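Local coordinates for protein CRISPR system CMR subunit Cmr7 1 (Sulfolobus solfataricus, PDB 2X5Q) that is a subunit of the Cmr ribonucleoprotein complex of CRISPR antiviral defence, in which it probably takes part as a homodimer, at residues A[9-14]-A[43-48]; A[64-69]-A[186-191]; A[95-100]-A[117-122]. All blocks are in the same frame, centred on the assembly; numbering follows the deposited sequence.

Contact 1 of 3, residues A[9-14]-A[43-48]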
ATOM      1  N   GLU A   9       5.342   6.559  22.429  1.00 37.17           N
ATOM      2  CA  GLU A   9       6.718   6.553  21.946  1.00 36.79           C
ATOM      3  C   GLU A   9       6.743   6.101  20.482  1.00 34.65           C
ATOM      4  O   GLU A   9       5.872   5.340  20.052  1.00 32.56           O
ATOM      5  CB  GLU A   9       7.570   5.616  22.796  1.00 36.74           C
ATOM      6  CG  GLU A   9       7.776   6.139  24.207  1.00 38.81           C
ATOM      7  CD  GLU A   9       8.521   5.187  25.135  1.00 39.24           C
ATOM      8  OE1 GLU A   9       8.717   4.002  24.784  1.00 38.07           O
ATOM      9  OE2 GLU A   9       8.918   5.653  26.233  1.00 43.21           O
ATOM     10  N   GLU A  10       7.733   6.566  19.721  1.00 34.30           N
ATOM     11  CA  GLU A  10       7.898   6.109  18.342  1.00 32.96           C
ATOM     12  C   GLU A  10       8.055   4.587  18.307  1.00 30.64           C
ATOM     13  O   GLU A  10       8.755   4.003  19.146  1.00 30.40           O
ATOM     14  CB  GLU A  10       9.097   6.786  17.654  1.00 34.14           C
ATOM     15  CG  GLU A  10       8.844   8.265  17.285  1.00 37.14           C
ATOM     16  CD  GLU A  10       9.844   8.836  16.268  1.00 38.56           C
ATOM     17  OE1 GLU A  10       9.746  10.045  15.969  1.00 42.12           O
ATOM     18  OE2 GLU A  10      10.711   8.087  15.756  1.00 42.54           O
ATOM     19  N   GLN A  11       7.396   3.951  17.344  1.00 28.21           N
ATOM     20  CA  GLN A  11       7.409   2.491  17.227  1.00 26.91           C
ATOM     21  C   GLN A  11       8.153   2.019  15.982  1.00 25.90           C
ATOM     22  O   GLN A  11       8.411   2.794  15.075  1.00 25.00           O
ATOM     23  CB  GLN A  11       5.978   1.953  17.204  1.00 25.64           C
ATOM     24  CG  GLN A  11       5.115   2.502  18.367  1.00 26.29           C
ATOM     25  CD  GLN A  11       5.311   1.735  19.665  1.00 25.56           C
ATOM     26  OE1 GLN A  11       5.150   0.523  19.701  1.00 23.09           O
ATOM     27  NE2 GLN A  11       5.628   2.448  20.747  1.00 28.83           N
ATOM     28  N   VAL A  12       8.505   0.737  15.974  1.00 24.81           N
ATOM     29  CA  VAL A  12       9.060   0.081  14.800  1.00 24.67           C
ATOM     30  C   VAL A  12       8.206  -1.157  14.523  1.00 23.34           C
ATOM     31  O   VAL A  12       7.798  -1.841  15.445  1.00 23.08           O
ATOM     32  CB  VAL A  12      10.559  -0.303  14.983  1.00 25.54           C
ATOM     33  CG1 VAL A  12      10.752  -1.266  16.145  1.00 25.32           C
ATOM     34  CG2 VAL A  12      11.133  -0.905  13.702  1.00 25.73           C
ATOM     35  N   PHE A  13       7.899  -1.397  13.257  1.00 23.29           N
ATOM     36  CA  PHE A  13       7.227  -2.638  12.823  1.00 22.93           C
ATOM     37  C   PHE A  13       8.219  -3.760  12.758  1.00 23.43           C
ATOM     38  O   PHE A  13       9.184  -3.717  11.970  1.00 23.78           O
ATOM     39  CB  PHE A  13       6.582  -2.427  11.447  1.00 23.20           C
ATOM     40  CG  PHE A  13       5.838  -3.628  10.901  1.00 22.60           C
ATOM     41  CD1 PHE A  13       4.619  -4.025  11.449  1.00 24.25           C
ATOM     42  CD2 PHE A  13       6.331  -4.334   9.807  1.00 23.77           C
ATOM     43  CE1 PHE A  13       3.914  -5.110  10.912  1.00 23.87           C
ATOM     44  CE2 PHE A  13       5.621  -5.437   9.257  1.00 22.40           C
ATOM     45  CZ  PHE A  13       4.430  -5.810   9.804  1.00 23.31           C
ATOM     46  N   LEU A  14       7.978  -4.780  13.574  1.00 24.17           N
ATOM     47  CA  LEU A  14       8.811  -5.973  13.580  1.00 24.91           C
ATOM     48  C   LEU A  14       8.031  -7.040  12.828  1.00 24.49           C
ATOM     49  O   LEU A  14       7.058  -7.575  13.363  1.00 24.20           O
ATOM     50  CB  LEU A  14       9.106  -6.381  15.031  1.00 26.01           C
ATOM     51  CG  LEU A  14      10.053  -7.525  15.391  1.00 28.22           C
ATOM     52  CD1 LEU A  14      10.353  -7.481  16.890  1.00 32.18           C
ATOM     53  CD2 LEU A  14       9.512  -8.876  15.032  1.00 31.64           C
ATOM     54  N   GLN A  43       7.393   1.801  25.869  1.00 35.23           N
ATOM     55  CA  GLN A  43       5.969   1.459  25.848  1.00 34.52           C
ATOM     56  C   GLN A  43       5.641   0.944  24.456  1.00 31.59           C
ATOM     57  O   GLN A  43       5.749   1.669  23.479  1.00 30.62           O
ATOM     58  CB  GLN A  43       5.059   2.644  26.262  1.00 35.81           C
ATOM     59  CG  GLN A  43       5.030   3.886  25.331  1.00 37.92           C
ATOM     60  CD  GLN A  43       4.333   5.112  25.964  1.00 40.04           C
ATOM     61  OE1 GLN A  43       4.976   6.132  26.268  1.00 44.15           O
ATOM     62  NE2 GLN A  43       3.022   5.003  26.176  1.00 43.89           N
ATOM     63  N   HIS A  44       5.277  -0.332  24.380  1.00 30.11           N
ATOM     64  CA  HIS A  44       5.025  -1.005  23.105  1.00 28.24           C
ATOM     65  C   HIS A  44       3.529  -1.002  22.803  1.00 27.57           C
ATOM     66  O   HIS A  44       2.711  -1.251  23.689  1.00 27.32           O
ATOM     67  CB  HIS A  44       5.522  -2.448  23.175  1.00 27.66           C
ATOM     68  CG  HIS A  44       6.912  -2.585  23.723  1.00 28.07           C
ATOM     69  ND1 HIS A  44       7.990  -1.902  23.202  1.00 27.54           N
ATOM     70  CD2 HIS A  44       7.401  -3.342  24.739  1.00 27.83           C
ATOM     71  CE1 HIS A  44       9.083  -2.226  23.872  1.00 29.66           C
ATOM     72  NE2 HIS A  44       8.755  -3.104  24.806  1.00 29.34           N
ATOM     73  N   VAL A  45       3.179  -0.741  21.545  1.00 26.58           N
ATOM     74  CA  VAL A  45       1.792  -0.790  21.098  1.00 26.04           C
ATOM     75  C   VAL A  45       1.266  -2.213  21.147  1.00 26.19           C
ATOM     76  O   VAL A  45       0.186  -2.464  21.701  1.00 26.38           O
ATOM     77  CB  VAL A  45       1.653  -0.195  19.684  1.00 25.35           C
ATOM     78  CG1 VAL A  45       0.367  -0.650  19.004  1.00 23.36           C
ATOM     79  CG2 VAL A  45       1.769   1.357  19.745  1.00 26.01           C
ATOM     80  N   SER A  46       2.019  -3.151  20.561  1.00 25.72           N
ATOM     81  CA  SER A  46       1.710  -4.572  20.694  1.00 25.58           C
ATOM     82  C   SER A  46       1.996  -5.021  22.120  1.00 27.12           C
ATOM     83  O   SER A  46       3.006  -4.632  22.716  1.00 27.30           O
ATOM     84  CB  SER A  46       2.501  -5.406  19.701  1.00 25.03           C
ATOM     85  OG  SER A  46       2.214  -5.020  18.370  1.00 23.05           O
ATOM     86  N   GLN A  47       1.096  -5.840  22.661  1.00 27.92           N
ATOM     87  CA  GLN A  47       1.095  -6.171  24.084  1.00 29.32           C
ATOM     88  C   GLN A  47       0.831  -7.656  24.307  1.00 29.50           C
ATOM     89  O   GLN A  47       0.092  -8.278  23.550  1.00 29.21           O
ATOM     90  CB  GLN A  47       0.023  -5.336  24.813  1.00 30.78           C
ATOM     91  CG  GLN A  47       0.367  -3.828  24.926  1.00 32.03           C
ATOM     92  CD  GLN A  47      -0.857  -2.934  25.118  1.00 33.86           C
ATOM     93  OE1 GLN A  47      -1.711  -3.211  25.974  1.00 40.63           O
ATOM     94  NE2 GLN A  47      -0.946  -1.849  24.331  1.00 33.36           N
ATOM     95  N   ILE A  48       1.456  -8.228  25.327  1.00 30.12           N
ATOM     96  CA  ILE A  48       1.065  -9.549  25.806  1.00 30.96           C
ATOM     97  C   ILE A  48       0.509  -9.446  27.223  1.00 31.90           C
ATOM     98  O   ILE A  48       0.889  -8.560  27.999  1.00 32.19           O
ATOM     99  CB  ILE A  48       2.206 -10.623  25.694  1.00 31.49           C
ATOM    100  CG1 ILE A  48       3.278 -10.459  26.754  1.00 32.29           C
ATOM    101  CG2 ILE A  48       2.859 -10.595  24.311  1.00 29.80           C
ATOM    102  CD1 ILE A  48       4.055 -11.735  26.992  1.00 33.87           C
TER
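Gln-11 reaches across to the backbone of Gln-43 and Val-45, on either side of His-44 in the chain, with both ends of its amide. NE2 of Gln-11 gives a hydrogen bond of 2.8 Å to O of Gln-43, in the plane of that carbonyl, while OE1 of Gln-11 takes N of Val-45 at 3.0 Å, the donor lying above the amide plane. The second N-H of NE2 goes back to O of Glu-9 (3.0 Å), so three bonds fix the rotation of this buried amide. A bend at chi2 (-83°) sets CD close to CG2 of Val-45 (3.6 Å). Beside this grip, OE1 of Glu-9 accepts N of Gln-43 at 2.8 Å from above the carboxylate plane. The aliphatic part of Gln-43 lies against the Glu-9 chain, CG to CG 3.7 Å, and the carboxylate and amide planes are turned 70° apart. In the second shell, OG of Ser-87 also binds OE1 of Glu-9, and N of Ser-87 binds ND1 of His-44. Three side-chain-to-backbone bonds therefore join loop residues 43-45 to Glu-9 and to the first strand residue, Gln-11, with no beta pair between the segments. The contact sits at the start of strand 11-15, which runs between strands 80-86 and 117-123, and just before strand 47-49; Val-45 also packs on Ile-118 of strand 117-123.

Contact 2 of 3, residues A[64-69]-A[186-191]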
ATOM      1  N   ILE A  64       7.299  -9.672   2.041  1.00 25.71           N
ATOM      2  CA  ILE A  64       8.634  -9.538   2.620  1.00 26.10           C
ATOM      3  C   ILE A  64       9.621 -10.354   1.797  1.00 27.29           C
ATOM      4  O   ILE A  64       9.309 -11.446   1.315  1.00 28.07           O
ATOM      5  CB  ILE A  64       8.654  -9.897   4.139  1.00 25.47           C
ATOM      6  CG1 ILE A  64      10.017  -9.567   4.775  1.00 25.82           C
ATOM      7  CG2 ILE A  64       8.308 -11.356   4.385  1.00 26.05           C
ATOM      8  CD1 ILE A  64       9.959  -9.476   6.332  1.00 25.09           C
ATOM      9  N   ASP A  65      10.788  -9.772   1.553  1.00 28.38           N
ATOM     10  CA  ASP A  65      11.904 -10.513   0.984  1.00 30.13           C
ATOM     11  C   ASP A  65      12.492 -11.180   2.214  1.00 31.29           C
ATOM     12  O   ASP A  65      13.224 -10.549   2.995  1.00 31.21           O
ATOM     13  CB  ASP A  65      12.904  -9.562   0.312  1.00 31.05           C
ATOM     14  CG  ASP A  65      14.174 -10.262  -0.147  1.00 32.58           C
ATOM     15  OD1 ASP A  65      14.557 -11.300   0.439  1.00 31.76           O
ATOM     16  OD2 ASP A  65      14.801  -9.751  -1.097  1.00 33.82           O
ATOM     17  N   GLU A  66      12.147 -12.449   2.412  1.00 31.89           N
ATOM     18  CA  GLU A  66      12.462 -13.100   3.680  1.00 32.33           C
ATOM     19  C   GLU A  66      13.949 -13.147   4.024  1.00 33.41           C
ATOM     20  O   GLU A  66      14.308 -13.000   5.183  1.00 33.35           O
ATOM     21  CB  GLU A  66      11.888 -14.513   3.771  1.00 32.64           C
ATOM     22  CG  GLU A  66      11.897 -14.969   5.236  1.00 33.57           C
ATOM     23  CD  GLU A  66      11.018 -16.167   5.523  1.00 34.33           C
ATOM     24  OE1 GLU A  66       9.984 -16.334   4.835  1.00 32.88           O
ATOM     25  OE2 GLU A  66      11.377 -16.928   6.456  1.00 35.47           O
ATOM     26  N   SER A  67      14.797 -13.356   3.029  1.00 34.66           N
ATOM     27  CA  SER A  67      16.229 -13.417   3.274  1.00 36.51           C
ATOM     28  C   SER A  67      16.825 -12.079   3.709  1.00 35.48           C
ATOM     29  O   SER A  67      17.692 -12.064   4.572  1.00 36.00           O
ATOM     30  CB  SER A  67      16.957 -13.931   2.046  1.00 38.35           C
ATOM     31  OG  SER A  67      16.572 -13.169   0.924  1.00 41.40           O
ATOM     32  N   THR A  68      16.369 -10.969   3.122  1.00 33.85           N
ATOM     33  CA  THR A  68      16.927  -9.650   3.466  1.00 33.56           C
ATOM     34  C   THR A  68      16.240  -9.002   4.660  1.00 31.77           C
ATOM     35  O   THR A  68      16.878  -8.236   5.390  1.00 31.43           O
ATOM     36  CB  THR A  68      16.883  -8.649   2.291  1.00 33.72           C
ATOM     37  OG1 THR A  68      15.525  -8.387   1.922  1.00 30.07           O
ATOM     38  CG2 THR A  68      17.689  -9.158   1.086  1.00 35.64           C
ATOM     39  N   GLY A  69      14.952  -9.304   4.837  1.00 29.87           N
ATOM     40  CA  GLY A  69      14.142  -8.756   5.921  1.00 28.76           C
ATOM     41  C   GLY A  69      13.395  -7.487   5.544  1.00 28.10           C
ATOM     42  O   GLY A  69      12.734  -6.877   6.382  1.00 27.30           O
ATOM     43  N   PHE A 186       0.522 -15.411  12.577  1.00 30.58           N
ATOM     44  CA  PHE A 186       1.585 -14.826  11.757  1.00 29.52           C
ATOM     45  C   PHE A 186       1.868 -15.576  10.455  1.00 30.83           C
ATOM     46  O   PHE A 186       2.993 -16.001  10.183  1.00 31.80           O
ATOM     47  CB  PHE A 186       2.845 -14.624  12.595  1.00 28.34           C
ATOM     48  CG  PHE A 186       2.691 -13.539  13.605  1.00 26.82           C
ATOM     49  CD1 PHE A 186       2.612 -12.220  13.204  1.00 25.26           C
ATOM     50  CD2 PHE A 186       2.549 -13.834  14.950  1.00 27.60           C
ATOM     51  CE1 PHE A 186       2.447 -11.210  14.133  1.00 25.85           C
ATOM     52  CE2 PHE A 186       2.389 -12.822  15.872  1.00 26.86           C
ATOM     53  CZ  PHE A 186       2.336 -11.517  15.463  1.00 25.78           C
ATOM     54  N   ASN A 187       0.822 -15.713   9.654  1.00 31.37           N
ATOM     55  CA  ASN A 187       0.965 -16.026   8.247  1.00 31.55           C
ATOM     56  C   ASN A 187       1.359 -14.745   7.511  1.00 29.98           C
ATOM     57  O   ASN A 187       1.057 -13.633   7.966  1.00 29.52           O
ATOM     58  CB  ASN A 187      -0.339 -16.547   7.673  1.00 33.02           C
ATOM     59  CG  ASN A 187      -0.929 -17.662   8.478  1.00 35.66           C
ATOM     60  OD1 ASN A 187      -0.215 -18.537   8.963  1.00 39.42           O
ATOM     61  ND2 ASN A 187      -2.253 -17.654   8.618  1.00 36.08           N
ATOM     62  N   TYR A 188       2.037 -14.901   6.384  1.00 29.37           N
ATOM     63  CA  TYR A 188       2.528 -13.768   5.615  1.00 27.76           C
ATOM     64  C   TYR A 188       2.829 -14.176   4.176  1.00 28.15           C
ATOM     65  O   TYR A 188       2.814 -15.366   3.822  1.00 28.12           O
ATOM     66  CB  TYR A 188       3.775 -13.155   6.273  1.00 26.99           C
ATOM     67  CG  TYR A 188       4.970 -14.100   6.390  1.00 27.07           C
ATOM     68  CD1 TYR A 188       6.009 -14.055   5.479  1.00 28.36           C
ATOM     69  CD2 TYR A 188       5.050 -15.032   7.414  1.00 27.86           C
ATOM     70  CE1 TYR A 188       7.111 -14.925   5.577  1.00 28.54           C
ATOM     71  CE2 TYR A 188       6.144 -15.893   7.533  1.00 28.67           C
ATOM     72  CZ  TYR A 188       7.167 -15.833   6.608  1.00 29.23           C
ATOM     73  OH  TYR A 188       8.233 -16.689   6.704  1.00 29.83           O
ATOM     74  N   TYR A 189       3.053 -13.167   3.340  1.00 27.48           N
ATOM     75  CA  TYR A 189       3.404 -13.380   1.942  1.00 27.75           C
ATOM     76  C   TYR A 189       4.862 -12.985   1.762  1.00 27.38           C
ATOM     77  O   TYR A 189       5.274 -11.897   2.171  1.00 26.22           O
ATOM     78  CB  TYR A 189       2.491 -12.568   1.020  1.00 27.58           C
ATOM     79  CG  TYR A 189       1.130 -13.196   0.865  1.00 28.71           C
ATOM     80  CD1 TYR A 189       0.808 -13.925  -0.268  1.00 28.94           C
ATOM     81  CD2 TYR A 189       0.167 -13.081   1.874  1.00 28.64           C
ATOM     82  CE1 TYR A 189      -0.440 -14.521  -0.406  1.00 30.78           C
ATOM     83  CE2 TYR A 189      -1.084 -13.673   1.737  1.00 30.76           C
ATOM     84  CZ  TYR A 189      -1.372 -14.386   0.602  1.00 31.03           C
ATOM     85  OH  TYR A 189      -2.583 -14.977   0.470  1.00 34.31           O
ATOM     86  N   SER A 190       5.656 -13.900   1.225  1.00 28.34           N
ATOM     87  CA  SER A 190       7.049 -13.591   0.924  1.00 28.51           C
ATOM     88  C   SER A 190       7.221 -13.546  -0.575  1.00 28.94           C
ATOM     89  O   SER A 190       6.535 -14.258  -1.311  1.00 30.03           O
ATOM     90  CB  SER A 190       8.011 -14.598   1.552  1.00 29.94           C
ATOM     91  OG  SER A 190       8.060 -15.792   0.837  1.00 30.81           O
ATOM     92  N   ILE A 191       8.122 -12.685  -1.019  1.00 28.38           N
ATOM     93  CA  ILE A 191       8.365 -12.475  -2.431  1.00 29.38           C
ATOM     94  C   ILE A 191       9.779 -12.938  -2.741  1.00 30.75           C
ATOM     95  O   ILE A 191      10.703 -12.707  -1.957  1.00 30.90           O
ATOM     96  CB  ILE A 191       8.116 -11.000  -2.828  1.00 28.54           C
ATOM     97  CG1 ILE A 191       8.311 -10.788  -4.330  1.00 29.25           C
ATOM     98  CG2 ILE A 191       8.975 -10.040  -1.999  1.00 28.55           C
ATOM     99  CD1 ILE A 191       7.687  -9.489  -4.824  1.00 28.06           C
TER
HETATM  100  O   HOH W   1      11.327 -14.091   0.203  1.00 63.19           O
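The ring of Tyr-188 meets Glu-66 at its edge: OE1 of Glu-66 lies in the ring plane, 2.6 Å from OH of Tyr-188, and O of Phe-186 is also at the edge. CG2 of Ile-64 approaches the same ring obliquely, 3.7 Å from CD1 of Tyr-188. The carboxylate is turned 61° from the ring, and the phenol gives its hydrogen to OE1 from above the carboxylate plane. The extended Glu-66 chain crosses the line of the Tyr-188 side chain at about a right angle and meets it at the hydroxyl. The backbones are joined by a single beta bridge, Ile-64 with Ser-190. N of Ile-64 donates to O of Tyr-189 (3.0 Å), and O of Ile-64 accepts N of Ile-191 (2.9 Å); CA of Ser-190 adds a CA-H...O contact to that same oxygen at 3.1 Å. One step on, a water accepts from N of Glu-66 and donates to O of Ile-191, carrying the connection past the bridge. The turn itself is held by an Asx motif, with OD1 of Asp-65 accepting N of Thr-68 and also OG of Ser-67. OH of Tyr-188 further accepts N of Asn-18, and OE2 of Glu-66 pairs with OG of Ser-19. The chemistry thus links the turn after strand 62-65, strand 188-193 and the loop at Asn-18 and Ser-19; hydrogen-bond partners on both carboxylate oxygens would be expected to stabilise the ionised form of Glu-66.

Contact 3 of 3, residues A[95-100]-A[117-122]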
ATOM      1  N   HIS A  95      14.414   2.676   6.237  1.00 35.62           N
ATOM      2  CA  HIS A  95      13.194   2.837   7.020  1.00 34.21           C
ATOM      3  C   HIS A  95      12.282   3.861   6.369  1.00 33.90           C
ATOM      4  O   HIS A  95      12.751   4.890   5.863  1.00 36.25           O
ATOM      5  CB  HIS A  95      13.489   3.262   8.465  1.00 35.36           C
ATOM      6  CG  HIS A  95      14.352   4.469   8.578  1.00 37.72           C
ATOM      7  ND1 HIS A  95      13.867   5.704   8.946  1.00 40.04           N
ATOM      8  CD2 HIS A  95      15.679   4.631   8.374  1.00 41.50           C
ATOM      9  CE1 HIS A  95      14.858   6.577   8.957  1.00 41.54           C
ATOM     10  NE2 HIS A  95      15.969   5.951   8.611  1.00 42.75           N
ATOM     11  N   PHE A  96      10.988   3.563   6.380  1.00 30.99           N
ATOM     12  CA  PHE A  96       9.970   4.500   5.968  1.00 30.49           C
ATOM     13  C   PHE A  96       9.145   4.817   7.213  1.00 28.77           C
ATOM     14  O   PHE A  96       8.697   3.921   7.916  1.00 26.57           O
ATOM     15  CB  PHE A  96       9.098   3.892   4.864  1.00 30.12           C
ATOM     16  CG  PHE A  96       8.043   4.828   4.357  1.00 30.25           C
ATOM     17  CD1 PHE A  96       8.305   5.689   3.310  1.00 32.05           C
ATOM     18  CD2 PHE A  96       6.788   4.867   4.957  1.00 30.56           C
ATOM     19  CE1 PHE A  96       7.329   6.578   2.864  1.00 32.58           C
ATOM     20  CE2 PHE A  96       5.815   5.748   4.514  1.00 30.56           C
ATOM     21  CZ  PHE A  96       6.084   6.594   3.466  1.00 31.72           C
ATOM     22  N   LYS A  97       8.978   6.094   7.507  1.00 29.21           N
ATOM     23  CA  LYS A  97       8.332   6.506   8.748  1.00 29.08           C
ATOM     24  C   LYS A  97       6.936   7.051   8.480  1.00 28.12           C
ATOM     25  O   LYS A  97       6.761   7.922   7.629  1.00 27.73           O
ATOM     26  CB  LYS A  97       9.180   7.566   9.444  1.00 30.60           C
ATOM     27  CG  LYS A  97       8.606   8.052  10.760  1.00 31.49           C
ATOM     28  CD  LYS A  97       9.512   9.078  11.445  1.00 33.78           C
ATOM     29  CE  LYS A  97      10.521   8.390  12.328  1.00 35.19           C
ATOM     30  NZ  LYS A  97      11.416   9.335  13.068  1.00 36.74           N
ATOM     31  N   ILE A  98       5.957   6.544   9.224  1.00 26.50           N
ATOM     32  CA  ILE A  98       4.611   7.093   9.230  1.00 26.93           C
ATOM     33  C   ILE A  98       4.464   7.948  10.482  1.00 27.68           C
ATOM     34  O   ILE A  98       4.601   7.428  11.586  1.00 27.00           O
ATOM     35  CB  ILE A  98       3.549   5.999   9.293  1.00 25.96           C
ATOM     36  CG1 ILE A  98       3.556   5.152   8.019  1.00 25.61           C
ATOM     37  CG2 ILE A  98       2.167   6.625   9.514  1.00 26.67           C
ATOM     38  CD1 ILE A  98       4.679   4.140   7.933  1.00 25.80           C
ATOM     39  N   ILE A  99       4.149   9.229  10.315  1.00 28.31           N
ATOM     40  CA  ILE A  99       4.176  10.192  11.417  1.00 29.70           C
ATOM     41  C   ILE A  99       2.767  10.576  11.869  1.00 30.01           C
ATOM     42  O   ILE A  99       1.997  11.163  11.114  1.00 29.86           O
ATOM     43  CB  ILE A  99       4.954  11.483  11.034  1.00 31.13           C
ATOM     44  CG1 ILE A  99       6.390  11.141  10.606  1.00 30.92           C
ATOM     45  CG2 ILE A  99       4.966  12.462  12.189  1.00 33.36           C
ATOM     46  CD1 ILE A  99       7.122  12.285   9.816  1.00 32.58           C
ATOM     47  N   GLY A 100       2.456  10.235  13.118  1.00 30.02           N
ATOM     48  CA  GLY A 100       1.227  10.662  13.768  1.00 31.21           C
ATOM     49  C   GLY A 100      -0.059  10.181  13.116  1.00 30.90           C
ATOM     50  O   GLY A 100      -1.043  10.897  13.102  1.00 33.01           O
ATOM     51  N   ASN A 117      -2.626   8.762  18.486  1.00 38.44           N
ATOM     52  CA  ASN A 117      -1.824   8.790  17.283  1.00 36.82           C
ATOM     53  C   ASN A 117      -0.550   8.011  17.498  1.00 34.81           C
ATOM     54  O   ASN A 117       0.025   8.066  18.591  1.00 34.87           O
ATOM     55  CB  ASN A 117      -1.502  10.238  16.930  1.00 38.29           C
ATOM     56  CG  ASN A 117      -2.741  11.054  16.696  1.00 40.03           C
ATOM     57  OD1 ASN A 117      -3.645  10.621  15.997  1.00 39.40           O
ATOM     58  ND2 ASN A 117      -2.801  12.240  17.295  1.00 43.85           N
ATOM     59  N   ILE A 118      -0.127   7.305  16.449  1.00 32.13           N
ATOM     60  CA  ILE A 118       1.069   6.482  16.450  1.00 30.92           C
ATOM     61  C   ILE A 118       2.029   6.958  15.364  1.00 30.44           C
ATOM     62  O   ILE A 118       1.609   7.223  14.242  1.00 29.91           O
ATOM     63  CB  ILE A 118       0.717   4.992  16.185  1.00 29.39           C
ATOM     64  CG1 ILE A 118      -0.212   4.468  17.298  1.00 29.33           C
ATOM     65  CG2 ILE A 118       1.966   4.128  16.094  1.00 28.07           C
ATOM     66  CD1 ILE A 118      -0.421   2.988  17.282  1.00 29.07           C
ATOM     67  N   THR A 119       3.304   7.099  15.729  1.00 30.17           N
ATOM     68  CA  THR A 119       4.397   7.228  14.764  1.00 29.90           C
ATOM     69  C   THR A 119       5.161   5.902  14.745  1.00 28.99           C
ATOM     70  O   THR A 119       5.507   5.347  15.809  1.00 28.60           O
ATOM     71  CB  THR A 119       5.329   8.371  15.129  1.00 31.08           C
ATOM     72  OG1 THR A 119       4.619   9.610  15.010  1.00 30.87           O
ATOM     73  CG2 THR A 119       6.550   8.402  14.213  1.00 31.45           C
ATOM     74  N   PHE A 120       5.377   5.363  13.551  1.00 27.65           N
ATOM     75  CA  PHE A 120       6.090   4.096  13.425  1.00 27.24           C
ATOM     76  C   PHE A 120       6.866   3.999  12.122  1.00 27.30           C
ATOM     77  O   PHE A 120       6.522   4.649  11.128  1.00 27.71           O
ATOM     78  CB  PHE A 120       5.151   2.895  13.596  1.00 26.19           C
ATOM     79  CG  PHE A 120       4.248   2.633  12.424  1.00 26.63           C
ATOM     80  CD1 PHE A 120       4.476   1.557  11.579  1.00 26.46           C
ATOM     81  CD2 PHE A 120       3.135   3.428  12.198  1.00 27.63           C
ATOM     82  CE1 PHE A 120       3.637   1.308  10.520  1.00 24.92           C
ATOM     83  CE2 PHE A 120       2.291   3.174  11.155  1.00 27.20           C
ATOM     84  CZ  PHE A 120       2.546   2.117  10.296  1.00 25.40           C
ATOM     85  N   SER A 121       7.918   3.187  12.143  1.00 27.08           N
ATOM     86  CA  SER A 121       8.752   2.972  10.958  1.00 27.26           C
ATOM     87  C   SER A 121       8.715   1.511  10.478  1.00 26.28           C
ATOM     88  O   SER A 121       8.644   0.594  11.291  1.00 24.91           O
ATOM     89  CB  SER A 121      10.188   3.387  11.261  1.00 28.20           C
ATOM     90  OG  SER A 121      10.263   4.781  11.495  1.00 29.34           O
ATOM     91  N   LEU A 122       8.788   1.332   9.155  1.00 26.98           N
ATOM     92  CA  LEU A 122       8.801   0.031   8.483  1.00 27.29           C
ATOM     93  C   LEU A 122      10.140  -0.159   7.789  1.00 28.23           C
ATOM     94  O   LEU A 122      10.630   0.786   7.199  1.00 28.41           O
ATOM     95  CB  LEU A 122       7.746   0.007   7.373  1.00 27.60           C
ATOM     96  CG  LEU A 122       6.336   0.445   7.750  1.00 29.34           C
ATOM     97  CD1 LEU A 122       5.538   0.733   6.496  1.00 31.06           C
ATOM     98  CD2 LEU A 122       5.671  -0.622   8.630  1.00 30.62           C
TER
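Strands 95-99 and 117-122 form an antiparallel pair within the mixed sheet, their directions 159° apart. Phe-96 with Leu-122 and Ile-98 with Phe-120 are hydrogen-bonded pairs; Lys-97 with Ser-121 between them is a non-hydrogen-bonded pair. N of Ile-98 donates to O of Phe-120 at 2.7 Å, nearly along the C=O axis, and N of Phe-120 returns a bond to O of Ile-98. On the face carrying Phe-96, Ile-98, Phe-120 and Leu-122, the side chains of Ile-98 and Phe-120 lie side by side and point the same way. CD1 of Ile-98 sits over one face of the Phe-120 ring, offset toward the rim and 4.1 Å from the centroid, a CH-pi contact. CB of Ile-98 comes to 3.6 Å from CE2 of Phe-120, and CD1 of Ile-98 also touches CD1 of Leu-122 at 3.8 Å. On the other face, CB of Lys-97 packs against OG of Ser-121 (3.6 Å), and a bend at chi3 (-88°) brings CE alongside the same OG; NZ continues to a salt bridge with Glu-10. At the corner the pairing changes: Thr-119, with OG1 anti to its carbonyl carbon (chi1 -66°), accepts N of Gly-100 at 2.9 Å. Phe-75 of the second subunit packs on Ile-98 and Leu-122, while Lys-97, Ile-98 and Ile-99 pair in parallel with a strand of that subunit. The arrangement is that of a sheet continued across a dimer interface, with an antiparallel pair inside the chain and a parallel pair beyond it.

How the contacts relate
Contacts 1 and 3 meet in the same sheet: strand 11-15 pairs in parallel with strand 117-123, through Gln-11 N to Thr-119 O and Phe-13 N to Ser-121 O. Contact 2 touches neither and lies across the centre of the chain from contact 1, about 20 Å between centres. All three are partly buried, but contact 3 is farthest from the chain's centre and reaches the second subunit, which touches neither segment of the others. Their chemistry follows their place: regular strand pairing with an apolar face in contact 3, side-chain amide and carboxylate bonds to loop backbone in contact 1, and one bridge supplemented by a phenol-carboxylate bond and a water in contact 2.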